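Local coordinates for prolyl 4-hydroxylase alpha subunit Fe(2+) 2OG dioxygenase domain-containing protein (Burkholderia ambifaria, PDB 3W20) that probably oxidises N-substituted L-amino acids as a metal- and 2-oxoglutarate-dependent dioxygenase, here with a zinc ion in its metal site, at residues Arg141-Phe146 with Ser253-Met258; Gly179-Ile184 with Leu230-Gly235. All blocks are in the same frame, centred on the assembly; numbering follows the deposited sequence.

Contact 1. Residues Arg141-Phe146 with Ser253-Met258; sequences RVYEPF and STRRTM
Y143 lies alongside R255, the two side chains pointing the same way from a hydrogen-bonded antiparallel pair. Y143 CB is 3.9 Å from R255 CB. R255 CG is anti to its backbone N (chi1 -176°) and the chain stays extended to NE, running beside the tyrosine and bringing NH1 over one ring face, offset toward the rim. NH1 is nearest Y143 CE2, at 3.2 Å, then CD2 and CZ, with CG, CD1 and CE1 farther off. CE2 also lies 3.5 Å from T257 OG1, a hydroxyl at the ring edge and near its plane. At the tip, Y143 OH is farther than CE2 from both R255 NH1 and T257 OG1. R255 CZ stands 4.7 Å from the Y143 ring centroid, over the face, a cation-pi contact with the planes 65° apart; T257 CG2 lies 3.6 Å above the guanidinium plane of R255, over its centre.

In the double-stranded beta-helix fold of 2-oxoglutarate dioxygenases, strands 139-143 and 255-265 pair here with R141, Y143, R255 and T257 on one face; all four belong to the 2-oxoglutarate site. Y143 and R255 exchange two backbone hydrogen bonds, R141 and T257 two more, R141 N to T257 O being the shortest at 2.7 Å. T257 OG1 is buried without a polar partner in this model, which lacks 2-oxoglutarate. R141 passes it with CB and CD; R141 NE is hydrogen-bonded to T139 OG1 and NH1 forms a salt bridge with D273 OD1. Beyond the paired strands, T254 OG1 donates to the syn side of E144 OE1 at 2.7 Å, 26° out of the carboxylate plane, and P145 CG rests 3.6 Å from S253 CA.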
ATOM      1  N   ARG A 141      11.866 -12.741 -13.580  1.00 23.24           N
ATOM      2  CA  ARG A 141      11.024 -13.934 -13.411  1.00 23.74           C
ATOM      3  C   ARG A 141      11.930 -15.111 -13.639  1.00 27.48           C
ATOM      4  O   ARG A 141      12.652 -15.190 -14.678  1.00 26.27           O
ATOM      5  CB  ARG A 141       9.849 -13.926 -14.443  1.00 24.36           C
ATOM      6  CG  ARG A 141       8.761 -12.844 -14.172  1.00 25.21           C
ATOM      7  CD  ARG A 141       7.978 -12.486 -15.445  1.00 29.55           C
ATOM      8  NE  ARG A 141       7.125 -11.290 -15.315  1.00 26.93           N
ATOM      9  CZ  ARG A 141       6.426 -10.762 -16.308  1.00 25.75           C
ATOM     10  NH1 ARG A 141       5.642  -9.649 -16.085  1.00 22.15           N
ATOM     11  NH2 ARG A 141       6.505 -11.309 -17.541  1.00 23.32           N
ATOM     12  N   VAL A 142      11.940 -16.027 -12.677  1.00 27.58           N
ATOM     13  CA  VAL A 142      12.660 -17.309 -12.796  1.00 29.19           C
ATOM     14  C   VAL A 142      11.592 -18.421 -12.954  1.00 32.82           C
ATOM     15  O   VAL A 142      10.667 -18.534 -12.150  1.00 37.38           O
ATOM     16  CB  VAL A 142      13.570 -17.556 -11.552  1.00 31.21           C
ATOM     17  CG1 VAL A 142      14.277 -18.890 -11.640  1.00 29.62           C
ATOM     18  CG2 VAL A 142      14.592 -16.413 -11.393  1.00 27.73           C
ATOM     19  N   TYR A 143      11.697 -19.213 -14.011  1.00 31.77           N
ATOM     20  CA  TYR A 143      10.761 -20.329 -14.236  1.00 33.17           C
ATOM     21  C   TYR A 143      11.609 -21.600 -14.000  1.00 36.46           C
ATOM     22  O   TYR A 143      12.475 -21.877 -14.824  1.00 36.73           O
ATOM     23  CB  TYR A 143      10.244 -20.302 -15.682  1.00 30.55           C
ATOM     24  CG  TYR A 143       9.363 -19.091 -15.961  1.00 36.07           C
ATOM     25  CD1 TYR A 143       7.985 -19.164 -15.791  1.00 28.72           C
ATOM     26  CD2 TYR A 143       9.919 -17.858 -16.341  1.00 30.76           C
ATOM     27  CE1 TYR A 143       7.149 -18.073 -16.004  1.00 33.39           C
ATOM     28  CE2 TYR A 143       9.091 -16.752 -16.540  1.00 33.04           C
ATOM     29  CZ  TYR A 143       7.712 -16.865 -16.395  1.00 31.36           C
ATOM     30  OH  TYR A 143       6.870 -15.797 -16.586  1.00 35.76           O
ATOM     31  N   GLU A 144      11.411 -22.305 -12.869  1.00 39.29           N
ATOM     32  CA  GLU A 144      12.111 -23.611 -12.620  1.00 46.11           C
ATOM     33  C   GLU A 144      11.261 -24.741 -13.203  1.00 44.90           C
ATOM     34  O   GLU A 144      10.021 -24.636 -13.201  1.00 43.43           O
ATOM     35  CB  GLU A 144      12.392 -23.894 -11.133  1.00 48.50           C
ATOM     36  CG  GLU A 144      13.326 -22.914 -10.407  1.00 55.92           C
ATOM     37  CD  GLU A 144      14.786 -22.916 -10.893  1.00 59.37           C
ATOM     38  OE1 GLU A 144      15.134 -23.638 -11.856  1.00 62.41           O
ATOM     39  OE2 GLU A 144      15.610 -22.165 -10.314  1.00 56.09           O
ATOM     40  N   PRO A 145      11.912 -25.792 -13.738  1.00 44.07           N
ATOM     41  CA  PRO A 145      11.256 -26.995 -14.245  1.00 44.34           C
ATOM     42  C   PRO A 145      10.065 -27.454 -13.394  1.00 44.06           C
ATOM     43  O   PRO A 145      10.194 -27.600 -12.190  1.00 38.84           O
ATOM     44  CB  PRO A 145      12.377 -28.024 -14.180  1.00 46.90           C
ATOM     45  CG  PRO A 145      13.592 -27.221 -14.517  1.00 43.87           C
ATOM     46  CD  PRO A 145      13.366 -25.836 -13.998  1.00 45.16           C
ATOM     47  N   PHE A 146       8.925 -27.678 -14.041  1.00 41.89           N
ATOM     48  CA  PHE A 146       7.676 -28.023 -13.371  1.00 42.75           C
ATOM     49  C   PHE A 146       7.035 -29.030 -14.300  1.00 44.23           C
ATOM     50  O   PHE A 146       6.787 -28.715 -15.469  1.00 41.14           O
ATOM     51  CB  PHE A 146       6.819 -26.739 -13.173  1.00 44.38           C
ATOM     52  CG  PHE A 146       5.511 -26.947 -12.438  1.00 49.67           C
ATOM     53  CD1 PHE A 146       5.434 -27.748 -11.304  1.00 47.72           C
ATOM     54  CD2 PHE A 146       4.348 -26.290 -12.874  1.00 48.99           C
ATOM     55  CE1 PHE A 146       4.224 -27.919 -10.642  1.00 51.52           C
ATOM     56  CE2 PHE A 146       3.133 -26.445 -12.218  1.00 47.31           C
ATOM     57  CZ  PHE A 146       3.072 -27.267 -11.096  1.00 53.38           C
ATOM     58  N   SER A 253      14.518 -26.927 -18.206  1.00 34.71           N
ATOM     59  CA  SER A 253      15.550 -26.325 -17.346  1.00 34.82           C
ATOM     60  C   SER A 253      15.201 -24.858 -17.103  1.00 37.81           C
ATOM     61  O   SER A 253      14.178 -24.354 -17.611  1.00 34.87           O
ATOM     62  CB  SER A 253      16.930 -26.465 -17.962  1.00 33.21           C
ATOM     63  OG  SER A 253      16.991 -25.913 -19.268  1.00 35.36           O
ATOM     64  N   THR A 254      16.054 -24.172 -16.350  1.00 35.64           N
ATOM     65  CA  THR A 254      15.772 -22.785 -15.978  1.00 32.61           C
ATOM     66  C   THR A 254      15.556 -21.832 -17.186  1.00 26.81           C
ATOM     67  O   THR A 254      16.386 -21.756 -18.123  1.00 25.39           O
ATOM     68  CB  THR A 254      16.824 -22.242 -14.976  1.00 31.85           C
ATOM     69  OG1 THR A 254      16.937 -23.170 -13.870  1.00 35.79           O
ATOM     70  CG2 THR A 254      16.365 -20.877 -14.431  1.00 27.62           C
ATOM     71  N   ARG A 255      14.450 -21.073 -17.091  1.00 28.32           N
ATOM     72  CA  ARG A 255      14.114 -20.019 -18.072  1.00 29.52           C
ATOM     73  C   ARG A 255      14.131 -18.705 -17.265  1.00 27.41           C
ATOM     74  O   ARG A 255      13.579 -18.657 -16.168  1.00 30.68           O
ATOM     75  CB  ARG A 255      12.731 -20.298 -18.685  1.00 26.26           C
ATOM     76  CG  ARG A 255      12.255 -19.342 -19.794  1.00 27.57           C
ATOM     77  CD  ARG A 255      10.851 -19.761 -20.200  1.00 27.66           C
ATOM     78  NE  ARG A 255      10.198 -18.828 -21.136  1.00 28.49           N
ATOM     79  CZ  ARG A 255       9.252 -17.926 -20.807  1.00 28.78           C
ATOM     80  NH1 ARG A 255       8.771 -17.813 -19.565  1.00 31.00           N
ATOM     81  NH2 ARG A 255       8.731 -17.164 -21.778  1.00 30.68           N
ATOM     82  N   ARG A 256      14.813 -17.675 -17.769  1.00 23.08           N
ATOM     83  CA  ARG A 256      14.704 -16.372 -17.109  1.00 24.36           C
ATOM     84  C   ARG A 256      14.150 -15.323 -18.070  1.00 20.76           C
ATOM     85  O   ARG A 256      14.595 -15.271 -19.210  1.00 21.47           O
ATOM     86  CB  ARG A 256      16.084 -15.944 -16.598  1.00 26.52           C
ATOM     87  CG  ARG A 256      16.472 -16.753 -15.367  1.00 30.15           C
ATOM     88  CD  ARG A 256      17.794 -16.306 -14.820  1.00 32.18           C
ATOM     89  NE  ARG A 256      18.858 -16.464 -15.787  1.00 31.42           N
ATOM     90  CZ  ARG A 256      19.827 -15.590 -15.909  1.00 31.78           C
ATOM     91  NH1 ARG A 256      19.827 -14.523 -15.113  1.00 36.90           N
ATOM     92  NH2 ARG A 256      20.765 -15.767 -16.806  1.00 30.17           N
ATOM     93  N   THR A 257      13.196 -14.517 -17.580  1.00 20.84           N
ATOM     94  CA  THR A 257      12.630 -13.374 -18.343  1.00 21.68           C
ATOM     95  C   THR A 257      12.513 -12.172 -17.400  1.00 19.63           C
ATOM     96  O   THR A 257      12.587 -12.336 -16.153  1.00 23.55           O
ATOM     97  CB  THR A 257      11.216 -13.675 -18.938  1.00 20.57           C
ATOM     98  OG1 THR A 257      10.314 -13.777 -17.864  1.00 21.44           O
ATOM     99  CG2 THR A 257      11.226 -15.024 -19.708  1.00 23.20           C
HETATM  100  N   MSE A 258      12.327 -10.973 -17.967  1.00 16.18           N
HETATM  101  CA  MSE A 258      12.034  -9.790 -17.223  1.00 16.61           C
HETATM  102  C   MSE A 258      10.771  -9.276 -17.850  1.00 16.01           C
HETATM  103  O   MSE A 258      10.722  -9.203 -19.080  1.00 17.36           O
HETATM  104  CB  MSE A 258      13.157  -8.865 -17.838  1.00 20.60           C
HETATM  105  CG  MSE A 258      13.596  -7.763 -16.996  1.00 30.10           C
HETATM  106 SE   MSE A 258      15.324  -7.383 -17.925  1.00 29.60          SE
HETATM  107  CE  MSE A 258      16.256  -8.781 -17.166  1.00 20.76           C
TER

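Contact 2. Residues Gly179-Ile184 with Leu230-Gly235; sequences GGFLTI and LKPQPG
The T183 side chain meets P232, Q233 and P234 of the 230-235 loop, its carbonyl O meets P234 and G235, and T183 loses the most surface of any residue here. Its CB lies 3.7 Å from Q233 O. With OG1 anti to the carbonyl carbon (chi1 -63°), the hydroxyl comes to P232 CB, 3.8 Å away, while the methyl CG2, anti to the backbone N, faces the Q233-P234 peptide, with P234 N at 4.0 Å. CB, OG1 and CG2 of T183 all lie against the segment from P232 to P234.

P232 CB points toward the strand, and the residue is shared by two side chains, each crossing it at about a right angle. CB lies against the T183 hydroxyl; CG touches the F181 ring, with P232 CG 4.1 Å from F181 CE1 and just as near F181 CZ. The loop leads from strand 227-230 into strand 236-241, and the latter pairs antiparallel with strand 178-185 in the main sheet of the double-stranded beta-helix, so this contact lies where the chain enters that pairing. F181 also packs on T238 and F240 of that strand and on R255, and thus connects P232 with a residue of the 2-oxoglutarate site.

G235 gives the contact its one hydrogen bond: G235 N donates to T183 O at 2.9 Å, almost straight (178° at the hydrogen), from 30° outside the carbonyl plane. The same oxygen receives a CA-H...O contact from P234, so two groups meet one acceptor. G235 has a positive phi, at which a CB would jam against the carbonyl O of P234. G235 O packs 3.6 Å from L182 CD1, and P234 CB touches I184 O.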
ATOM      1  N   GLY A 179       1.235  -7.233 -22.555  1.00 14.34           N
ATOM      2  CA  GLY A 179       2.330  -7.786 -21.739  1.00 15.23           C
ATOM      3  C   GLY A 179       3.610  -7.585 -22.565  1.00 15.10           C
ATOM      4  O   GLY A 179       3.557  -7.603 -23.819  1.00 15.45           O
ATOM      5  N   GLY A 180       4.750  -7.371 -21.894  1.00 15.88           N
ATOM      6  CA  GLY A 180       6.022  -7.214 -22.614  1.00 16.27           C
ATOM      7  C   GLY A 180       7.027  -8.003 -21.785  1.00 17.52           C
ATOM      8  O   GLY A 180       7.180  -7.707 -20.553  1.00 17.37           O
ATOM      9  N   PHE A 181       7.714  -9.012 -22.373  1.00 15.76           N
ATOM     10  CA  PHE A 181       8.778  -9.641 -21.561  1.00 16.56           C
ATOM     11  C   PHE A 181       9.968  -9.946 -22.447  1.00 16.70           C
ATOM     12  O   PHE A 181       9.810 -10.316 -23.654  1.00 16.60           O
ATOM     13  CB  PHE A 181       8.264 -10.928 -20.858  1.00 17.12           C
ATOM     14  CG  PHE A 181       7.806 -12.042 -21.819  1.00 19.03           C
ATOM     15  CD1 PHE A 181       8.691 -13.039 -22.243  1.00 17.01           C
ATOM     16  CD2 PHE A 181       6.467 -12.086 -22.298  1.00 19.16           C
ATOM     17  CE1 PHE A 181       8.274 -14.066 -23.112  1.00 21.07           C
ATOM     18  CE2 PHE A 181       6.056 -13.093 -23.164  1.00 18.21           C
ATOM     19  CZ  PHE A 181       6.934 -14.112 -23.598  1.00 21.26           C
ATOM     20  N   LEU A 182      11.135  -9.667 -21.882  1.00 16.01           N
ATOM     21  CA  LEU A 182      12.417  -9.870 -22.576  1.00 15.60           C
ATOM     22  C   LEU A 182      12.950 -11.219 -22.056  1.00 17.53           C
ATOM     23  O   LEU A 182      12.986 -11.434 -20.846  1.00 16.49           O
ATOM     24  CB  LEU A 182      13.378  -8.764 -22.169  1.00 17.92           C
ATOM     25  CG  LEU A 182      14.836  -9.008 -22.664  1.00 18.06           C
ATOM     26  CD1 LEU A 182      14.974  -9.038 -24.199  1.00 18.62           C
ATOM     27  CD2 LEU A 182      15.650  -7.834 -22.104  1.00 19.30           C
ATOM     28  N   THR A 183      13.286 -12.130 -22.978  1.00 17.35           N
ATOM     29  CA  THR A 183      13.799 -13.459 -22.549  1.00 18.65           C
ATOM     30  C   THR A 183      15.322 -13.286 -22.400  1.00 17.96           C
ATOM     31  O   THR A 183      15.995 -12.672 -23.247  1.00 19.64           O
ATOM     32  CB  THR A 183      13.394 -14.565 -23.558  1.00 19.46           C
ATOM     33  OG1 THR A 183      11.952 -14.662 -23.561  1.00 20.51           O
ATOM     34  CG2 THR A 183      13.887 -15.958 -23.040  1.00 20.12           C
ATOM     35  N   ILE A 184      15.794 -13.782 -21.274  1.00 21.30           N
ATOM     36  CA  ILE A 184      17.231 -13.689 -20.895  1.00 19.41           C
ATOM     37  C   ILE A 184      17.929 -15.061 -21.015  1.00 21.66           C
ATOM     38  O   ILE A 184      19.012 -15.137 -21.618  1.00 23.02           O
ATOM     39  CB  ILE A 184      17.368 -13.136 -19.461  1.00 20.60           C
ATOM     40  CG1 ILE A 184      16.858 -11.669 -19.399  1.00 19.46           C
ATOM     41  CG2 ILE A 184      18.838 -13.125 -19.019  1.00 25.23           C
ATOM     42  CD1 ILE A 184      17.590 -10.663 -20.259  1.00 21.57           C
ATOM     43  N   LEU A 230       4.548 -19.314 -29.904  1.00 17.62           N
ATOM     44  CA  LEU A 230       5.713 -18.461 -29.947  1.00 16.18           C
ATOM     45  C   LEU A 230       6.842 -19.177 -29.179  1.00 16.98           C
ATOM     46  O   LEU A 230       6.529 -19.885 -28.224  1.00 21.74           O
ATOM     47  CB  LEU A 230       5.383 -17.182 -29.146  1.00 19.02           C
ATOM     48  CG  LEU A 230       4.321 -16.238 -29.696  1.00 22.60           C
ATOM     49  CD1 LEU A 230       4.182 -15.028 -28.793  1.00 26.91           C
ATOM     50  CD2 LEU A 230       4.781 -15.799 -31.074  1.00 18.52           C
ATOM     51  N   LYS A 231       8.078 -19.070 -29.662  1.00 17.62           N
ATOM     52  CA  LYS A 231       9.230 -19.603 -28.937  1.00 18.93           C
ATOM     53  C   LYS A 231      10.250 -18.478 -28.859  1.00 21.14           C
ATOM     54  O   LYS A 231      11.222 -18.439 -29.637  1.00 22.73           O
ATOM     55  CB  LYS A 231       9.869 -20.781 -29.728  1.00 20.74           C
ATOM     56  CG  LYS A 231       9.009 -22.018 -29.989  1.00 26.78           C
ATOM     57  CD  LYS A 231       8.745 -22.859 -28.755  1.00 25.76           C
ATOM     58  CE  LYS A 231       8.356 -24.302 -29.173  1.00 26.09           C
ATOM     59  NZ  LYS A 231       8.061 -25.213 -28.040  1.00 28.17           N
ATOM     60  N   PRO A 232      10.029 -17.495 -27.988  1.00 21.42           N
ATOM     61  CA  PRO A 232      10.937 -16.341 -27.940  1.00 24.31           C
ATOM     62  C   PRO A 232      12.332 -16.847 -27.444  1.00 22.23           C
ATOM     63  O   PRO A 232      12.402 -17.717 -26.540  1.00 23.58           O
ATOM     64  CB  PRO A 232      10.277 -15.395 -26.910  1.00 24.29           C
ATOM     65  CG  PRO A 232       8.904 -15.889 -26.731  1.00 28.18           C
ATOM     66  CD  PRO A 232       8.914 -17.384 -27.036  1.00 24.69           C
ATOM     67  N   GLN A 233      13.371 -16.298 -28.024  1.00 22.54           N
ATOM     68  CA  GLN A 233      14.755 -16.709 -27.734  1.00 23.53           C
ATOM     69  C   GLN A 233      15.420 -15.681 -26.857  1.00 23.11           C
ATOM     70  O   GLN A 233      15.049 -14.503 -26.849  1.00 19.60           O
ATOM     71  CB  GLN A 233      15.531 -16.841 -29.047  1.00 24.59           C
ATOM     72  CG  GLN A 233      14.880 -17.863 -30.013  1.00 28.01           C
ATOM     73  CD  GLN A 233      14.866 -19.242 -29.373  1.00 31.52           C
ATOM     74  OE1 GLN A 233      13.816 -19.863 -29.106  1.00 30.10           O
ATOM     75  NE2 GLN A 233      16.045 -19.705 -29.050  1.00 29.14           N
ATOM     76  N   PRO A 234      16.480 -16.100 -26.133  1.00 22.56           N
ATOM     77  CA  PRO A 234      17.318 -15.037 -25.515  1.00 24.03           C
ATOM     78  C   PRO A 234      17.584 -13.796 -26.380  1.00 22.20           C
ATOM     79  O   PRO A 234      18.009 -13.890 -27.548  1.00 22.08           O
ATOM     80  CB  PRO A 234      18.633 -15.786 -25.126  1.00 24.70           C
ATOM     81  CG  PRO A 234      18.138 -17.183 -24.904  1.00 22.81           C
ATOM     82  CD  PRO A 234      17.054 -17.449 -25.934  1.00 24.26           C
ATOM     83  N   GLY A 235      17.251 -12.609 -25.816  1.00 21.37           N
ATOM     84  CA  GLY A 235      17.525 -11.325 -26.455  1.00 20.40           C
ATOM     85  C   GLY A 235      16.251 -10.811 -27.132  1.00 20.40           C
ATOM     86  O   GLY A 235      16.180  -9.651 -27.530  1.00 22.39           O
TER

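Contact 1 is a surface contact between two strands, contact 2 a buried one between a strand and a loop. They meet in one sheet, where strand 255-265 pairs with both 139-143 and 178-185: R256 O and M258 O probably accept hydrogen bonds from I184 N and L182 N. Contact 1 is held by repeated backbone bonds and by polar and charged side chains, four of them part of the 2-oxoglutarate site; contact 2 has a single hydrogen bond and relies on proline rings, a threonine and a phenylalanine. F181 touches both contacts, its CE1 lying 3.4 Å from R255 NH2. The nearest side-chain atoms of F181 and of R141 are each about 7 Å from the zinc ion.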